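Local coordinates for putative YfrE protein (Vibrio parahaemolyticus RIMD 2210633, PDB 3BEE) that is of unknown function but, as a TPR-repeat fragment of a predicted membrane protein related to CcmH/CycH, may take part in cytochrome c biogenesis through protein-protein contacts, at residues 4-9 and 37-42; 10-15 and 29-34; 48-53 and 63-68. All coordinates share one frame; numbering follows the deposited sequence.

Contact 1. Residues 4-9 and 37-42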
ATOM      1  N   VAL A   4       5.936 -15.535  10.019  1.00 49.13           N
ATOM      2  CA  VAL A   4       5.117 -14.943   8.976  1.00 47.58           C
ATOM      3  C   VAL A   4       5.891 -13.797   8.305  1.00 45.84           C
ATOM      4  O   VAL A   4       6.614 -13.061   8.949  1.00 45.20           O
ATOM      5  CB  VAL A   4       3.770 -14.473   9.603  1.00 47.78           C
ATOM      6  CG1 VAL A   4       2.884 -13.813   8.602  1.00 48.14           C
ATOM      7  CG2 VAL A   4       3.042 -15.669  10.211  1.00 49.27           C
ATOM      8  N   THR A   5       5.769 -13.664   6.999  1.00 44.69           N
ATOM      9  CA  THR A   5       6.523 -12.629   6.308  1.00 43.65           C
ATOM     10  C   THR A   5       5.703 -11.337   6.279  1.00 42.84           C
ATOM     11  O   THR A   5       4.503 -11.366   6.546  1.00 42.45           O
ATOM     12  CB  THR A   5       6.892 -13.062   4.899  1.00 43.59           C
ATOM     13  OG1 THR A   5       5.691 -13.256   4.152  1.00 43.58           O
ATOM     14  CG2 THR A   5       7.704 -14.379   4.940  1.00 43.36           C
ATOM     15  N   ALA A   6       6.363 -10.223   5.970  1.00 42.17           N
ATOM     16  CA  ALA A   6       5.708  -8.921   5.866  1.00 42.37           C
ATOM     17  C   ALA A   6       4.591  -8.959   4.825  1.00 42.51           C
ATOM     18  O   ALA A   6       3.521  -8.355   5.010  1.00 42.89           O
ATOM     19  CB  ALA A   6       6.731  -7.843   5.521  1.00 41.95           C
ATOM     20  N   THR A   7       4.849  -9.672   3.730  1.00 42.50           N
ATOM     21  CA  THR A   7       3.888  -9.804   2.637  1.00 41.59           C
ATOM     22  C   THR A   7       2.688 -10.635   3.078  1.00 41.42           C
ATOM     23  O   THR A   7       1.562 -10.303   2.747  1.00 42.07           O
ATOM     24  CB  THR A   7       4.565 -10.368   1.352  1.00 42.55           C
ATOM     25  OG1 THR A   7       5.664  -9.515   0.979  1.00 42.11           O
ATOM     26  CG2 THR A   7       3.571 -10.425   0.186  1.00 41.19           C
ATOM     27  N   GLN A   8       2.923 -11.678   3.875  1.00 40.88           N
ATOM     28  CA  GLN A   8       1.826 -12.448   4.455  1.00 39.82           C
ATOM     29  C   GLN A   8       0.945 -11.633   5.427  1.00 39.06           C
ATOM     30  O   GLN A   8      -0.270 -11.783   5.437  1.00 38.89           O
ATOM     31  CB  GLN A   8       2.351 -13.740   5.093  1.00 39.60           C
ATOM     32  CG  GLN A   8       2.776 -14.760   4.025  1.00 39.28           C
ATOM     33  CD  GLN A   8       3.508 -15.973   4.557  1.00 40.61           C
ATOM     34  OE1 GLN A   8       4.029 -15.979   5.679  1.00 39.36           O
ATOM     35  NE2 GLN A   8       3.571 -17.020   3.729  1.00 39.58           N
ATOM     36  N   LEU A   9       1.567 -10.783   6.239  1.00 38.20           N
ATOM     37  CA  LEU A   9       0.850  -9.849   7.098  1.00 37.18           C
ATOM     38  C   LEU A   9       0.020  -8.847   6.263  1.00 36.18           C
ATOM     39  O   LEU A   9      -1.149  -8.596   6.564  1.00 36.63           O
ATOM     40  CB  LEU A   9       1.845  -9.129   8.033  1.00 37.63           C
ATOM     41  CG  LEU A   9       2.555 -10.007   9.104  1.00 36.65           C
ATOM     42  CD1 LEU A   9       3.584  -9.182   9.870  1.00 38.43           C
ATOM     43  CD2 LEU A   9       1.583 -10.617  10.070  1.00 34.94           C
ATOM     44  N   GLN A  37       7.075  -2.734   9.662  1.00 40.19           N
ATOM     45  CA  GLN A  37       8.102  -2.905  10.684  1.00 40.59           C
ATOM     46  C   GLN A  37       9.150  -3.923  10.201  1.00 40.63           C
ATOM     47  O   GLN A  37      10.363  -3.707  10.346  1.00 39.96           O
ATOM     48  CB  GLN A  37       7.454  -3.370  12.014  1.00 40.21           C
ATOM     49  CG  GLN A  37       8.401  -3.615  13.191  1.00 41.62           C
ATOM     50  CD  GLN A  37       9.133  -2.368  13.644  1.00 42.53           C
ATOM     51  OE1 GLN A  37       8.576  -1.273  13.648  1.00 42.31           O
ATOM     52  NE2 GLN A  37      10.391  -2.533  14.045  1.00 44.35           N
ATOM     53  N   LEU A  38       8.674  -5.022   9.618  1.00 40.72           N
ATOM     54  CA  LEU A  38       9.554  -6.030   9.007  1.00 40.66           C
ATOM     55  C   LEU A  38      10.209  -5.568   7.699  1.00 40.81           C
ATOM     56  O   LEU A  38      11.417  -5.751   7.518  1.00 41.06           O
ATOM     57  CB  LEU A  38       8.797  -7.339   8.776  1.00 40.43           C
ATOM     58  CG  LEU A  38       8.376  -8.124  10.026  1.00 40.83           C
ATOM     59  CD1 LEU A  38       7.535  -9.278   9.547  1.00 42.34           C
ATOM     60  CD2 LEU A  38       9.598  -8.623  10.840  1.00 40.07           C
ATOM     61  N   GLU A  39       9.420  -4.982   6.797  1.00 39.99           N
ATOM     62  CA  GLU A  39       9.919  -4.522   5.497  1.00 40.07           C
ATOM     63  C   GLU A  39       9.369  -3.130   5.210  1.00 39.83           C
ATOM     64  O   GLU A  39       8.249  -3.016   4.724  1.00 39.83           O
ATOM     65  CB  GLU A  39       9.468  -5.455   4.368  1.00 39.86           C
ATOM     66  CG  GLU A  39      10.079  -6.846   4.349  1.00 40.23           C
ATOM     67  CD  GLU A  39       9.533  -7.690   3.208  1.00 40.24           C
ATOM     68  OE1 GLU A  39       9.155  -7.110   2.163  1.00 42.44           O
ATOM     69  OE2 GLU A  39       9.497  -8.931   3.337  1.00 40.54           O
ATOM     70  N   PRO A  40      10.142  -2.071   5.527  1.00 39.63           N
ATOM     71  CA  PRO A  40       9.685  -0.679   5.388  1.00 39.34           C
ATOM     72  C   PRO A  40       9.206  -0.303   3.991  1.00 39.06           C
ATOM     73  O   PRO A  40       8.442   0.663   3.856  1.00 39.20           O
ATOM     74  CB  PRO A  40      10.935   0.138   5.751  1.00 39.73           C
ATOM     75  CG  PRO A  40      11.719  -0.769   6.654  1.00 39.22           C
ATOM     76  CD  PRO A  40      11.517  -2.137   6.068  1.00 39.74           C
ATOM     77  N   TYR A  41       9.631  -1.048   2.974  1.00 38.33           N
ATOM     78  CA  TYR A  41       9.204  -0.775   1.590  1.00 38.87           C
ATOM     79  C   TYR A  41       8.370  -1.922   1.008  1.00 38.09           C
ATOM     80  O   TYR A  41       8.305  -2.123  -0.203  1.00 37.29           O
ATOM     81  CB  TYR A  41      10.414  -0.390   0.695  1.00 39.90           C
ATOM     82  CG  TYR A  41      11.004   0.948   1.101  1.00 40.74           C
ATOM     83  CD1 TYR A  41      10.484   2.142   0.584  1.00 42.13           C
ATOM     84  CD2 TYR A  41      12.032   1.025   2.043  1.00 41.39           C
ATOM     85  CE1 TYR A  41      10.984   3.380   0.980  1.00 41.59           C
ATOM     86  CE2 TYR A  41      12.551   2.257   2.445  1.00 42.88           C
ATOM     87  CZ  TYR A  41      12.019   3.429   1.906  1.00 43.58           C
ATOM     88  OH  TYR A  41      12.520   4.655   2.293  1.00 43.57           O
ATOM     89  N   ASN A  42       7.714  -2.671   1.890  1.00 37.59           N
ATOM     90  CA  ASN A  42       6.887  -3.778   1.443  1.00 37.24           C
ATOM     91  C   ASN A  42       5.838  -3.314   0.431  1.00 37.16           C
ATOM     92  O   ASN A  42       5.073  -2.392   0.697  1.00 36.02           O
ATOM     93  CB  ASN A  42       6.215  -4.473   2.610  1.00 36.53           C
ATOM     94  CG  ASN A  42       5.519  -5.723   2.186  1.00 35.92           C
ATOM     95  OD1 ASN A  42       4.335  -5.696   1.845  1.00 35.01           O
ATOM     96  ND2 ASN A  42       6.253  -6.836   2.169  1.00 32.02           N
TER
HETATM   97  O   HOH W   1       9.296 -10.335   5.683  1.00 45.13           O
HETATM   98  O   HOH W   2       7.685 -11.010   2.357  1.00 50.24           O
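Leu38, on the last turn of helix 26-38, meets Ala6 at the start of helix 6-18, closing one end of an antiparallel helical hairpin, consistent with the TPR family of this chain. Ala6 CB and Leu38 CB lie 3.9 Å apart. In Leu38, CG lies anti to the carbonyl carbon (chi1 -68°), and CD1 beyond it approaches the backbone N of Ala6, Val4 O and, at 4.0 Å, CD1 of Leu9, whose side chain Leu38 crosses at about a right angle. At Glu39 the chain leaves helical geometry and begins a type I turn that ends at Asn42. The extended Glu39 side chain runs past the methyl of Ala6, its CD 3.6 Å from Ala6 CB, and OE2 accepts from two waters: one also takes the N-H of Ala6, the other is hydrogen-bonded to Thr7 OG1. Asn42 closes the turn and caps the next helix, its OD1 accepting from Ala45 N. Its ND2 serves two acceptors, both near the amide plane. Glu39 OE1, at 2.9 Å from Asn42 ND2, is met from above the carboxylate plane, whereas Thr7 OG1 receives the cross-segment bond from Asn42 ND2 at 3.0 Å, with an N-H...O angle of 160°.

Contact 2. Residues 10-15 and 29-34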
ATOM      1  N   ALA A  10       0.612  -8.325   5.192  1.00 35.56           N
ATOM      2  CA  ALA A  10      -0.058  -7.369   4.316  1.00 34.79           C
ATOM      3  C   ALA A  10      -1.163  -8.043   3.548  1.00 34.63           C
ATOM      4  O   ALA A  10      -2.174  -7.413   3.269  1.00 35.37           O
ATOM      5  CB  ALA A  10       0.908  -6.756   3.367  1.00 34.90           C
ATOM      6  N   ALA A  11      -0.986  -9.322   3.207  1.00 33.46           N
ATOM      7  CA  ALA A  11      -2.041 -10.067   2.524  1.00 32.97           C
ATOM      8  C   ALA A  11      -3.261 -10.261   3.439  1.00 33.40           C
ATOM      9  O   ALA A  11      -4.404 -10.151   2.991  1.00 33.64           O
ATOM     10  CB  ALA A  11      -1.518 -11.429   2.009  1.00 32.53           C
ATOM     11  N   LYS A  12      -3.054 -10.559   4.719  0.50 33.48           N
ATOM     12  CA  LYS A  12      -4.222 -10.647   5.591  0.50 33.43           C
ATOM     13  C   LYS A  12      -4.871  -9.280   5.690  0.50 34.05           C
ATOM     14  O   LYS A  12      -6.100  -9.167   5.604  0.50 34.13           O
ATOM     15  CB  LYS A  12      -3.916 -11.193   6.987  0.50 33.56           C
ATOM     16  CG  LYS A  12      -5.220 -11.521   7.753  0.50 33.71           C
ATOM     17  CD  LYS A  12      -4.989 -12.202   9.098  0.50 31.63           C
ATOM     18  CE  LYS A  12      -6.314 -12.378   9.805  0.50 29.04           C
ATOM     19  NZ  LYS A  12      -6.221 -13.228  10.996  0.50 30.08           N
ATOM     20  N   ALA A  13      -4.055  -8.239   5.853  1.00 34.28           N
ATOM     21  CA  ALA A  13      -4.633  -6.893   5.914  1.00 34.98           C
ATOM     22  C   ALA A  13      -5.499  -6.618   4.692  1.00 35.65           C
ATOM     23  O   ALA A  13      -6.579  -6.039   4.815  1.00 37.26           O
ATOM     24  CB  ALA A  13      -3.551  -5.835   6.030  1.00 34.73           C
ATOM     25  N   THR A  14      -5.024  -7.029   3.516  1.00 36.44           N
ATOM     26  CA  THR A  14      -5.704  -6.799   2.239  1.00 35.65           C
ATOM     27  C   THR A  14      -7.035  -7.560   2.220  1.00 36.26           C
ATOM     28  O   THR A  14      -8.056  -7.016   1.796  1.00 36.38           O
ATOM     29  CB  THR A  14      -4.819  -7.260   1.061  1.00 35.73           C
ATOM     30  OG1 THR A  14      -3.577  -6.553   1.090  1.00 35.62           O
ATOM     31  CG2 THR A  14      -5.524  -7.061  -0.313  1.00 34.67           C
ATOM     32  N   THR A  15      -7.031  -8.816   2.667  1.00 36.67           N
ATOM     33  CA  THR A  15      -8.274  -9.579   2.749  1.00 37.86           C
ATOM     34  C   THR A  15      -9.301  -8.892   3.671  1.00 38.89           C
ATOM     35  O   THR A  15     -10.453  -8.703   3.291  1.00 38.78           O
ATOM     36  CB  THR A  15      -8.042 -11.029   3.214  1.00 38.02           C
ATOM     37  OG1 THR A  15      -7.193 -11.701   2.280  1.00 38.73           O
ATOM     38  CG2 THR A  15      -9.354 -11.768   3.265  1.00 36.81           C
ATOM     39  N   SER A  29      -4.877  -1.705  10.068  1.00 36.08           N
ATOM     40  CA  SER A  29      -3.773  -0.778  10.238  1.00 37.27           C
ATOM     41  C   SER A  29      -2.627  -1.452  10.978  1.00 37.55           C
ATOM     42  O   SER A  29      -1.471  -1.321  10.559  1.00 37.90           O
ATOM     43  CB  SER A  29      -4.200   0.494  10.989  1.00 37.82           C
ATOM     44  OG  SER A  29      -5.337   1.090  10.352  1.00 42.35           O
ATOM     45  N   LEU A  30      -2.933  -2.170  12.066  1.00 36.40           N
ATOM     46  CA  LEU A  30      -1.879  -2.872  12.797  1.00 36.59           C
ATOM     47  C   LEU A  30      -1.143  -3.927  11.956  1.00 36.91           C
ATOM     48  O   LEU A  30       0.072  -4.002  12.014  1.00 37.35           O
ATOM     49  CB  LEU A  30      -2.411  -3.484  14.115  1.00 36.25           C
ATOM     50  CG  LEU A  30      -1.414  -4.126  15.099  1.00 37.27           C
ATOM     51  CD1 LEU A  30      -0.283  -3.151  15.577  1.00 36.18           C
ATOM     52  CD2 LEU A  30      -2.162  -4.709  16.330  1.00 35.78           C
ATOM     53  N   LEU A  31      -1.874  -4.753  11.203  1.00 37.30           N
ATOM     54  CA  LEU A  31      -1.251  -5.740  10.294  1.00 38.12           C
ATOM     55  C   LEU A  31      -0.322  -5.079   9.286  1.00 38.57           C
ATOM     56  O   LEU A  31       0.791  -5.555   9.071  1.00 39.37           O
ATOM     57  CB  LEU A  31      -2.296  -6.601   9.555  1.00 37.58           C
ATOM     58  CG  LEU A  31      -2.952  -7.706  10.396  1.00 38.26           C
ATOM     59  CD1 LEU A  31      -4.270  -8.138   9.765  1.00 36.51           C
ATOM     60  CD2 LEU A  31      -2.043  -8.920  10.586  1.00 34.54           C
ATOM     61  N   LEU A  32      -0.763  -3.955   8.718  1.00 39.11           N
ATOM     62  CA  LEU A  32       0.075  -3.136   7.835  1.00 38.77           C
ATOM     63  C   LEU A  32       1.285  -2.560   8.552  1.00 39.55           C
ATOM     64  O   LEU A  32       2.399  -2.629   8.023  1.00 39.93           O
ATOM     65  CB  LEU A  32      -0.737  -2.006   7.207  1.00 38.53           C
ATOM     66  CG  LEU A  32      -1.810  -2.439   6.215  1.00 37.92           C
ATOM     67  CD1 LEU A  32      -2.624  -1.209   5.831  1.00 36.99           C
ATOM     68  CD2 LEU A  32      -1.204  -3.086   4.967  1.00 36.22           C
ATOM     69  N   GLU A  33       1.083  -1.998   9.747  1.00 39.52           N
ATOM     70  CA  GLU A  33       2.198  -1.470  10.529  1.00 40.53           C
ATOM     71  C   GLU A  33       3.264  -2.520  10.740  1.00 39.98           C
ATOM     72  O   GLU A  33       4.462  -2.218  10.720  1.00 40.35           O
ATOM     73  CB  GLU A  33       1.731  -0.962  11.901  1.00 40.22           C
ATOM     74  CG  GLU A  33       1.126   0.422  11.846  1.00 41.73           C
ATOM     75  CD  GLU A  33       0.585   0.879  13.197  1.00 44.25           C
ATOM     76  OE1 GLU A  33       0.957   0.304  14.270  1.00 45.40           O
ATOM     77  OE2 GLU A  33      -0.223   1.842  13.171  1.00 51.10           O
ATOM     78  N   GLN A  34       2.819  -3.753  10.995  1.00 39.24           N
ATOM     79  CA  GLN A  34       3.729  -4.851  11.265  1.00 38.41           C
ATOM     80  C   GLN A  34       4.456  -5.333  10.036  1.00 38.52           C
ATOM     81  O   GLN A  34       5.629  -5.651  10.120  1.00 38.24           O
ATOM     82  CB  GLN A  34       2.995  -5.995  11.959  1.00 38.57           C
ATOM     83  CG  GLN A  34       2.581  -5.577  13.357  1.00 37.69           C
ATOM     84  CD  GLN A  34       3.797  -5.296  14.193  1.00 40.29           C
ATOM     85  OE1 GLN A  34       4.078  -4.143  14.574  1.00 42.24           O
ATOM     86  NE2 GLN A  34       4.557  -6.348  14.466  1.00 37.33           N
TER
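Ala13 sets its methyl between two consecutive leucines of the facing helix: its CB lies 3.8 Å from Leu31 CB and 3.8 Å from Leu32 CD2. The Leu31 and Leu32 side chains reach it differently. Leu31 is directed at the facing helix and meets Ala13 CB with its own CB; Leu32 leaves to the flank, and its CG and CD2 come back near Ala13 CB. Leu31 then turns its tip past Ala13, and CD1 rests 3.9 Å from Ala13 N and 4.0 Å from Lys12 CG. Here Lys12 contributes its aliphatic stem; CG stands anti to the backbone N (chi1 -169°) and, in the conformer given, the extended chain carries the ammonium group away from the contact. Ala10, one turn before Ala13, has its CA 4.5 Å from Leu32 CD2. Small residues on this face suit the close approach of the axes of 10-15 and 29-34, 8.3 Å at an angle of 158° between N-to-C directions, as expected for the antiparallel helix pair of a TPR motif. Farther out, Leu9 and Leu16 also touch Leu31, and helix 43-55 packs on the pair through Ala45 and Ile49 on Leu32 and Leu48 on Thr14. Along helix 6-18, Ala10 O accepts twice, from Thr14 N and from Thr14 OG1, the two donors arriving from opposite faces of the carbonyl plane; Thr14 OG1 lies 2.7 Å from Ala10 O.

Contact 3. Residues 48-53 and 63-68. With EDO (1,2-ethanediol), chain D.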
ATOM      1  N   LEU A  48      -1.522  -1.255  -0.543  1.00 33.93           N
ATOM      2  CA  LEU A  48      -2.846  -1.145   0.095  1.00 33.17           C
ATOM      3  C   LEU A  48      -3.104   0.264   0.645  1.00 33.20           C
ATOM      4  O   LEU A  48      -4.189   0.824   0.478  1.00 33.30           O
ATOM      5  CB  LEU A  48      -3.041  -2.193   1.219  1.00 32.13           C
ATOM      6  CG  LEU A  48      -4.446  -2.275   1.844  1.00 32.88           C
ATOM      7  CD1 LEU A  48      -5.484  -2.649   0.797  1.00 35.18           C
ATOM      8  CD2 LEU A  48      -4.562  -3.273   3.032  1.00 31.27           C
ATOM      9  N   ILE A  49      -2.112   0.812   1.333  1.00 33.18           N
ATOM     10  CA  ILE A  49      -2.220   2.142   1.923  1.00 32.98           C
ATOM     11  C   ILE A  49      -2.494   3.213   0.848  1.00 33.69           C
ATOM     12  O   ILE A  49      -3.415   4.055   1.008  1.00 34.39           O
ATOM     13  CB  ILE A  49      -0.943   2.469   2.755  1.00 32.67           C
ATOM     14  CG1 ILE A  49      -0.888   1.595   4.038  1.00 31.48           C
ATOM     15  CG2 ILE A  49      -0.856   3.992   3.094  1.00 33.33           C
ATOM     16  CD1 ILE A  49       0.520   1.501   4.698  1.00 31.95           C
ATOM     17  N   ALA A  50      -1.705   3.182  -0.229  1.00 33.93           N
ATOM     18  CA  ALA A  50      -1.898   4.105  -1.388  1.00 35.00           C
ATOM     19  C   ALA A  50      -3.268   3.940  -2.014  1.00 35.39           C
ATOM     20  O   ALA A  50      -3.905   4.920  -2.349  1.00 36.32           O
ATOM     21  CB  ALA A  50      -0.828   3.868  -2.472  1.00 33.27           C
ATOM     22  N   ASN A  51      -3.687   2.691  -2.227  1.00 36.21           N
ATOM     23  CA  ASN A  51      -4.960   2.406  -2.856  1.00 36.75           C
ATOM     24  C   ASN A  51      -6.065   2.913  -1.978  1.00 36.35           C
ATOM     25  O   ASN A  51      -7.006   3.481  -2.478  1.00 37.24           O
ATOM     26  CB  ASN A  51      -5.148   0.884  -3.084  1.00 37.81           C
ATOM     27  CG  ASN A  51      -4.302   0.363  -4.233  1.00 40.53           C
ATOM     28  OD1 ASN A  51      -3.733   1.145  -4.982  1.00 43.78           O
ATOM     29  ND2 ASN A  51      -4.233  -0.972  -4.390  1.00 41.46           N
ATOM     30  N   ASP A  52      -5.956   2.698  -0.666  1.00 35.43           N
ATOM     31  CA  ASP A  52      -6.958   3.209   0.261  1.00 34.89           C
ATOM     32  C   ASP A  52      -7.094   4.748   0.211  1.00 34.97           C
ATOM     33  O   ASP A  52      -8.208   5.284   0.207  1.00 34.61           O
ATOM     34  CB  ASP A  52      -6.659   2.761   1.701  1.00 34.01           C
ATOM     35  CG  ASP A  52      -7.630   3.374   2.707  1.00 35.72           C
ATOM     36  OD1 ASP A  52      -8.834   3.081   2.601  1.00 33.23           O
ATOM     37  OD2 ASP A  52      -7.199   4.149   3.604  1.00 38.31           O
ATOM     38  N   HIS A  53      -5.963   5.458   0.217  1.00 34.51           N
ATOM     39  CA  HIS A  53      -5.968   6.902  -0.039  1.00 33.99           C
ATOM     40  C   HIS A  53      -6.711   7.218  -1.356  1.00 33.96           C
ATOM     41  O   HIS A  53      -7.609   8.051  -1.393  1.00 34.39           O
ATOM     42  CB  HIS A  53      -4.524   7.419  -0.099  1.00 33.87           C
ATOM     43  CG  HIS A  53      -3.858   7.525   1.240  1.00 34.61           C
ATOM     44  ND1 HIS A  53      -4.473   8.104   2.336  1.00 36.04           N
ATOM     45  CD2 HIS A  53      -2.618   7.156   1.656  1.00 34.24           C
ATOM     46  CE1 HIS A  53      -3.636   8.087   3.370  1.00 35.73           C
ATOM     47  NE2 HIS A  53      -2.511   7.511   2.983  1.00 35.37           N
ATOM     48  N   ILE A  63      -0.291   9.577  -3.846  1.00 34.92           N
ATOM     49  CA  ILE A  63       0.951   9.839  -4.578  1.00 34.18           C
ATOM     50  C   ILE A  63       2.165   9.745  -3.665  1.00 33.97           C
ATOM     51  O   ILE A  63       3.156   9.089  -4.010  1.00 33.32           O
ATOM     52  CB  ILE A  63       0.916  11.195  -5.335  1.00 34.47           C
ATOM     53  CG1 ILE A  63      -0.183  11.176  -6.407  1.00 34.09           C
ATOM     54  CG2 ILE A  63       2.283  11.499  -6.007  1.00 34.35           C
ATOM     55  CD1 ILE A  63      -0.494  12.543  -6.986  1.00 35.06           C
ATOM     56  N   ASP A  64       2.071  10.371  -2.494  1.00 34.71           N
ATOM     57  CA  ASP A  64       3.160  10.379  -1.519  1.00 35.61           C
ATOM     58  C   ASP A  64       3.563   8.953  -1.144  1.00 35.90           C
ATOM     59  O   ASP A  64       4.733   8.675  -0.952  1.00 36.45           O
ATOM     60  CB  ASP A  64       2.734  11.120  -0.247  1.00 35.52           C
ATOM     61  CG  ASP A  64       2.576  12.619  -0.464  1.00 36.68           C
ATOM     62  OD1 ASP A  64       3.039  13.132  -1.492  1.00 37.34           O
ATOM     63  OD2 ASP A  64       1.960  13.285   0.386  1.00 38.35           O
ATOM     64  N   THR A  65       2.569   8.077  -1.014  1.00 35.36           N
ATOM     65  CA  THR A  65       2.803   6.673  -0.629  1.00 36.13           C
ATOM     66  C   THR A  65       3.463   5.922  -1.790  1.00 35.53           C
ATOM     67  O   THR A  65       4.385   5.141  -1.581  1.00 35.81           O
ATOM     68  CB  THR A  65       1.489   5.967  -0.205  1.00 35.06           C
ATOM     69  OG1 THR A  65       0.778   6.800   0.719  1.00 35.50           O
ATOM     70  CG2 THR A  65       1.783   4.622   0.449  1.00 36.78           C
ATOM     71  N   TRP A  66       2.988   6.168  -3.002  1.00 35.73           N
ATOM     72  CA  TRP A  66       3.573   5.539  -4.198  1.00 35.95           C
ATOM     73  C   TRP A  66       4.995   6.033  -4.454  1.00 35.92           C
ATOM     74  O   TRP A  66       5.853   5.251  -4.850  1.00 36.48           O
ATOM     75  CB  TRP A  66       2.691   5.762  -5.438  1.00 35.48           C
ATOM     76  CG  TRP A  66       1.477   4.872  -5.499  1.00 35.96           C
ATOM     77  CD1 TRP A  66       1.424   3.503  -5.224  1.00 36.14           C
ATOM     78  CD2 TRP A  66       0.135   5.259  -5.865  1.00 34.69           C
ATOM     79  NE1 TRP A  66       0.125   3.041  -5.399  1.00 35.78           N
ATOM     80  CE2 TRP A  66      -0.678   4.088  -5.793  1.00 35.69           C
ATOM     81  CE3 TRP A  66      -0.453   6.471  -6.262  1.00 35.21           C
ATOM     82  CZ2 TRP A  66      -2.069   4.105  -6.091  1.00 35.54           C
ATOM     83  CZ3 TRP A  66      -1.814   6.500  -6.557  1.00 37.10           C
ATOM     84  CH2 TRP A  66      -2.622   5.318  -6.456  1.00 35.09           C
ATOM     85  N   VAL A  67       5.247   7.320  -4.217  1.00 35.47           N
ATOM     86  CA  VAL A  67       6.571   7.884  -4.447  1.00 35.14           C
ATOM     87  C   VAL A  67       7.558   7.285  -3.427  1.00 35.78           C
ATOM     88  O   VAL A  67       8.701   6.988  -3.766  1.00 36.18           O
ATOM     89  CB  VAL A  67       6.553   9.430  -4.412  1.00 34.78           C
ATOM     90  CG1 VAL A  67       7.997  10.011  -4.464  1.00 34.73           C
ATOM     91  CG2 VAL A  67       5.723   9.997  -5.567  1.00 34.39           C
ATOM     92  N   LEU A  68       7.087   7.085  -2.198  1.00 36.39           N
ATOM     93  CA  LEU A  68       7.834   6.400  -1.152  1.00 37.31           C
ATOM     94  C   LEU A  68       8.129   4.943  -1.549  1.00 36.64           C
ATOM     95  O   LEU A  68       9.255   4.481  -1.433  1.00 37.29           O
ATOM     96  CB  LEU A  68       7.091   6.487   0.201  1.00 37.30           C
ATOM     97  CG  LEU A  68       7.791   5.871   1.419  1.00 37.66           C
ATOM     98  CD1 LEU A  68       9.058   6.649   1.837  1.00 39.63           C
ATOM     99  CD2 LEU A  68       6.848   5.768   2.616  1.00 39.98           C
TER
HETATM  100  C1  EDO D 302      -5.688   2.404  -8.091  1.00 54.97           C
HETATM  101  O1  EDO D 302      -5.480   2.220  -6.673  1.00 57.19           O
HETATM  102  C2  EDO D 302      -4.527   3.163  -8.724  1.00 51.14           C
HETATM  103  O2  EDO D 302      -5.015   3.874  -9.868  1.00 52.14           O
HETATM  104  O   HOH W   3      -0.897   0.347  -5.788  1.00 40.93           O
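Ala50 presses its methyl onto one face of the Trp66 indole, giving a CH-pi contact with CB 3.4 Å from the centroid of the five-membered ring and 20° off its normal. The closest ring atom, NE1, is 3.2 Å from Ala50 CB. On the same tight side Thr65 CG2, anti to its backbone N, meets Ile49 CG2 at 3.8 Å, the two side chains crossing at about a right angle. Thr65 OG1 lies near the plane of the His53 imidazole at its CD2 edge; the hydroxyl is hydrogen-bonded to Glu61 O, and His53 ND1 to Arg58 NE. The axes of 48-53 and 63-68 approach to 8.5 Å, with 159° between their N-to-C directions, in keeping with a TPR hairpin. The looser side is bridged by small molecules. Asn51 OD1 sits at the indole edge, 3.6 Å from Trp66 CZ2, with the amide and ring planes 66° apart, and one water donates to this oxygen while accepting from Trp66 NE1. An ethanediol, probably from the crystallisation liquor, donates through O1 to Asn51 OD1 at 2.7 Å. With no direct hydrogen bond between the segments, apolar packing evidently joins the helices, and the indole N-H and the amide oxygen are satisfied through bound solvent.

How the contacts relate
Contacts 1 and 2 lie about 9 Å apart between centres and join the same helices, 6-18 and 26-38, with contact 2 falling within the sequence span bridged by contact 1. Contact 3 follows both along the chain, pairing helix 43-55 with helix 59-70; its centre is about 14 Å from that of contact 2 and about 16 Å from that of contact 1. Leu32 and Thr14 of contact 2 pack on Ile49 and Leu48 of contact 3, so helix 43-55 links the two antiparallel pairs. Tyr41 of 37-42 also reaches Leu68. The succession of paired helices, in a chain of the TPR family, is consistent with an all-helical repeat scaffold.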